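Local coordinates for acyl-CoA thioester hydrolase HI0827 (Haemophilus influenzae Rd KW20, PDB 3BJK), which probably hydrolyses the thioester bond of acyl-coenzyme A substrates, long-chain fatty acyl-CoA among them, as a hexameric hotdog-fold thioesterase of broad specificity, at residues A123-N126 with N127-R131; P71-V74 with G75-V78. The protein carries 1 engineered substitution. All coordinates share one frame; numbering follows the deposited sequence.

Contact 1. Residues A123-N126 with N127-R131; sequences AVDN and NGRSR
The guanidinium group of Arg131 has the methyl of Ala123 over one face, 3.9 Å above its plane and displaced from the centre of the group, and the carbonyl of Val124 at its edge. NE of Arg131 donates to Val124 O at 2.7 Å, the oxygen lying only 7° out of the guanidinium plane. A chi1 of 66° folds CG back over the main chain, and the extended chain beyond it carries NH1 and NH2 of Arg131 to the backbone oxygens of Ala54 and Arg57. The Arg129 guanidinium presents its edge to the Asp125 carboxylate, the two planes nearly perpendicular, in a weak salt bridge from NH1 to OD2 at 3.3 Å; NH1 is also weakly bonded to Asn127 OD1. The Asp125 carboxylate spans the turn, OD1 accepting a straight bond from Arg129 N (2.9 Å, 165°) and a weak, Asx-turn-like one from Asn127 N. Arg131 N bonds to Ala123 O at 3.0 Å. Gly128 N to Asp125 O (3.1 Å) and Asp125 N to Arg129 O (2.9 Å), with Gly128 in the left-handed region, define a type I turn with a G1 bulge, closing a short beta hairpin with a single bridge, Val124–Ser130.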
loop_
_atom_site.group_PDB
_atom_site.type_symbol
_atom_site.label_atom_id
_atom_site.label_comp_id
_atom_site.label_asym_id
_atom_site.label_seq_id
_atom_site.Cartn_x
_atom_site.Cartn_y
_atom_site.Cartn_z
ATOM N N ALA C 123 2.693 28.384 4.137
ATOM C CA ALA C 123 1.531 28.664 3.322
ATOM C C ALA C 123 1.915 28.977 1.851
ATOM O O ALA C 123 2.814 29.771 1.585
ATOM C CB ALA C 123 0.787 29.842 3.927
ATOM N N VAL C 124 1.234 28.306 0.917
ATOM C CA VAL C 124 1.527 28.373 -0.503
ATOM C C VAL C 124 0.250 28.567 -1.323
ATOM O O VAL C 124 -0.848 28.219 -0.890
ATOM C CB VAL C 124 2.272 27.113 -1.053
ATOM C CG1 VAL C 124 3.683 27.030 -0.478
ATOM C CG2 VAL C 124 1.529 25.813 -0.812
ATOM N N ASP C 125 0.423 29.105 -2.516
ATOM C CA ASP C 125 -0.642 29.197 -3.508
ATOM C C ASP C 125 -0.745 27.901 -4.337
ATOM O O ASP C 125 -0.039 26.934 -4.066
ATOM C CB ASP C 125 -0.412 30.433 -4.408
ATOM C CG ASP C 125 0.915 30.386 -5.206
ATOM O OD1 ASP C 125 1.433 29.283 -5.522
ATOM O OD2 ASP C 125 1.432 31.490 -5.531
ATOM N N ASN C 126 -1.647 27.923 -5.329
ATOM C CA ASN C 126 -1.796 26.916 -6.411
ATOM C C ASN C 126 -0.478 26.429 -7.037
ATOM O O ASN C 126 -0.332 25.231 -7.336
ATOM C CB ASN C 126 -2.691 27.512 -7.515
ATOM C CG ASN C 126 -2.994 26.534 -8.653
ATOM O OD1 ASN C 126 -2.970 25.318 -8.463
ATOM N ND2 ASN C 126 -3.329 27.081 -9.846
ATOM N N ASN C 127 0.485 27.342 -7.200
ATOM C CA ASN C 127 1.797 26.999 -7.786
ATOM C C ASN C 127 2.927 26.658 -6.810
ATOM O O ASN C 127 4.090 26.554 -7.212
ATOM C CB ASN C 127 2.223 28.131 -8.720
ATOM C CG ASN C 127 1.223 28.353 -9.828
ATOM O OD1 ASN C 127 0.689 29.454 -9.994
ATOM N ND2 ASN C 127 0.935 27.298 -10.581
ATOM N N GLY C 128 2.582 26.421 -5.545
ATOM C CA GLY C 128 3.567 26.117 -4.530
ATOM C C GLY C 128 4.415 27.295 -4.084
ATOM O O GLY C 128 5.435 27.124 -3.459
ATOM N N ARG C 129 3.971 28.495 -4.366
ATOM C CA ARG C 129 4.739 29.663 -4.077
ATOM C C ARG C 129 4.194 30.297 -2.826
ATOM O O ARG C 129 3.005 30.346 -2.612
ATOM C CB ARG C 129 4.624 30.683 -5.214
ATOM C CG ARG C 129 5.470 30.448 -6.449
ATOM C CD ARG C 129 5.625 31.799 -7.169
ATOM N NE ARG C 129 5.360 31.793 -8.606
ATOM C CZ ARG C 129 4.173 31.550 -9.166
ATOM N NH1 ARG C 129 3.103 31.237 -8.423
ATOM N NH2 ARG C 129 4.061 31.598 -10.487
ATOM N N SER C 130 5.096 30.901 -2.074
ATOM C CA SER C 130 4.784 31.520 -0.796
ATOM C C SER C 130 3.566 32.457 -0.851
ATOM O O SER C 130 3.369 33.210 -1.811
ATOM C CB SER C 130 6.018 32.285 -0.293
ATOM O OG SER C 130 5.863 32.616 1.047
ATOM N N ARG C 131 2.736 32.373 0.192
ATOM C CA ARG C 131 1.607 33.281 0.340
ATOM C C ARG C 131 1.385 33.692 1.774
ATOM O O ARG C 131 1.727 32.970 2.697
ATOM C CB ARG C 131 0.324 32.689 -0.262
ATOM C CG ARG C 131 -0.179 31.479 0.441
ATOM C CD ARG C 131 -1.656 31.111 0.085
ATOM N NE ARG C 131 -1.993 29.943 0.913
ATOM C CZ ARG C 131 -2.720 29.953 2.041
ATOM N NH1 ARG C 131 -3.276 31.050 2.525
ATOM N NH2 ARG C 131 -2.884 28.830 2.707
#

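Contact 2. Residues P71-V74 with G75-V78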
loop_
_atom_site.group_PDB
_atom_site.type_symbol
_atom_site.label_atom_id
_atom_site.label_comp_id
_atom_site.label_asym_id
_atom_site.label_seq_id
_atom_site.Cartn_x
_atom_site.Cartn_y
_atom_site.Cartn_z
ATOM N N PRO C 71 9.155 2.561 21.187
ATOM C CA PRO C 71 8.551 1.928 20.025
ATOM C C PRO C 71 7.011 1.884 20.056
ATOM O O PRO C 71 6.405 1.893 21.132
ATOM C CB PRO C 71 9.134 0.519 20.049
ATOM C CG PRO C 71 9.507 0.259 21.426
ATOM C CD PRO C 71 9.827 1.589 22.069
ATOM N N ILE C 72 6.402 1.818 18.886
ATOM C CA ILE C 72 4.960 1.553 18.780
ATOM C C ILE C 72 4.706 0.116 18.396
ATOM O O ILE C 72 5.425 -0.455 17.604
ATOM C CB ILE C 72 4.276 2.512 17.719
ATOM C CG1 ILE C 72 4.426 3.958 18.117
ATOM C CG2 ILE C 72 2.791 2.153 17.541
ATOM C CD1 ILE C 72 3.914 4.912 17.135
ATOM N N SER C 73 3.685 -0.497 18.987
ATOM C CA SER C 73 3.334 -1.874 18.711
ATOM C C SER C 73 2.096 -1.970 17.822
ATOM O O SER C 73 1.202 -1.144 17.878
ATOM C CB SER C 73 3.049 -2.636 19.997
ATOM O OG SER C 73 4.246 -2.746 20.741
ATOM N N VAL C 74 2.022 -3.039 17.061
ATOM C CA VAL C 74 0.783 -3.386 16.346
ATOM C C VAL C 74 -0.417 -3.432 17.311
ATOM O O VAL C 74 -0.357 -4.051 18.369
ATOM C CB VAL C 74 0.918 -4.753 15.598
ATOM C CG1 VAL C 74 -0.402 -5.185 14.995
ATOM C CG2 VAL C 74 1.953 -4.629 14.511
ATOM N N GLY C 75 -1.517 -2.813 16.915
ATOM C CA GLY C 75 -2.710 -2.838 17.750
ATOM C C GLY C 75 -2.814 -1.676 18.744
ATOM O O GLY C 75 -3.881 -1.515 19.337
ATOM N N ASP C 76 -1.735 -0.893 18.930
ATOM C CA ASP C 76 -1.747 0.334 19.754
ATOM C C ASP C 76 -2.643 1.367 19.037
ATOM O O ASP C 76 -2.640 1.453 17.832
ATOM C CB ASP C 76 -0.331 0.988 19.835
ATOM C CG ASP C 76 0.620 0.295 20.808
ATOM O OD1 ASP C 76 0.231 -0.652 21.523
ATOM O OD2 ASP C 76 1.805 0.715 20.810
ATOM N N VAL C 77 -3.383 2.152 19.804
ATOM C CA VAL C 77 -4.056 3.338 19.288
ATOM C C VAL C 77 -2.996 4.420 19.278
ATOM O O VAL C 77 -2.281 4.574 20.268
ATOM C CB VAL C 77 -5.229 3.735 20.155
ATOM C CG1 VAL C 77 -5.805 5.074 19.701
ATOM C CG2 VAL C 77 -6.280 2.648 20.161
ATOM N N VAL C 78 -2.869 5.130 18.152
ATOM C CA VAL C 78 -1.841 6.136 17.959
ATOM C C VAL C 78 -2.488 7.513 17.697
ATOM O O VAL C 78 -3.265 7.659 16.738
ATOM C CB VAL C 78 -0.884 5.750 16.823
ATOM C CG1 VAL C 78 0.232 6.828 16.603
ATOM C CG2 VAL C 78 -0.263 4.360 17.098
HETATM O O HOH W 1 3.925 0.613 22.276
#
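Ser73 and Asp76 close a type II beta turn, with Asp76 N donating to Ser73 O at 3.1 Å in a bond that is close to straight. Gly75 occupies the third position of the turn with phi 91°, where a beta carbon would clash with the carbonyl oxygen of Val74. The chain then enters strand 77-87.

The side chain of Asp76 adds a second bond across the turn. Its CG is swung anti to the carbonyl carbon (chi1 -78°), which turns the carboxylate back toward Ser73. OD2 accepts from Ser73 N at 2.9 Å in a nearly straight bond (168°), met from above the carboxylate plane. The same oxygen receives a water at 2.6 Å from OD2, and this water also donates to Pro71 O, 3.0 Å away, bridging the carboxylate to the Pro71 carbonyl.

Next to this polar group, the Ile72 side chain crosses that of Asp76 at a slant, with Ile72 CG2 3.7 Å from Asp76 OD2. The same methyl meets CG2 of Val78 at 3.8 Å, the two aliphatic side chains reaching toward each other tip to tip. Ile72 and Val78 both pack on Val100 and on helix 35-54, through Ile38 and Trp37 respectively, while Val74, in the turn, packs on Ala29 of a second subunit.

The buried Asp76 carboxylate therefore has a backbone N-H and a water at OD2 and a salt bridge from OD1 to the Lys102 ammonium, an environment that would be expected to stabilise its negative charge.

From the N terminus, strand 58-68 is followed by the loop that contact 2 closes at its far end, where the turn at 73-76 leads into strand 77-87, next to strand 15-21 in the sheet. The chain then passes through strands 91-101 and 111-123 before contact 1 folds residues 123-131 back on themselves, ahead of helix 139-148. The two contacts are in series, neither nested nor crossed. The centres of contacts 1 and 2 are about 35 Å apart, on opposite sides of the chain's centre. Contact 2 joins the sheet to helix 35-54 and a subunit interface; contact 1 ties the loop after strand 111-123 to the end of helix 35-54 and the loop that follows it.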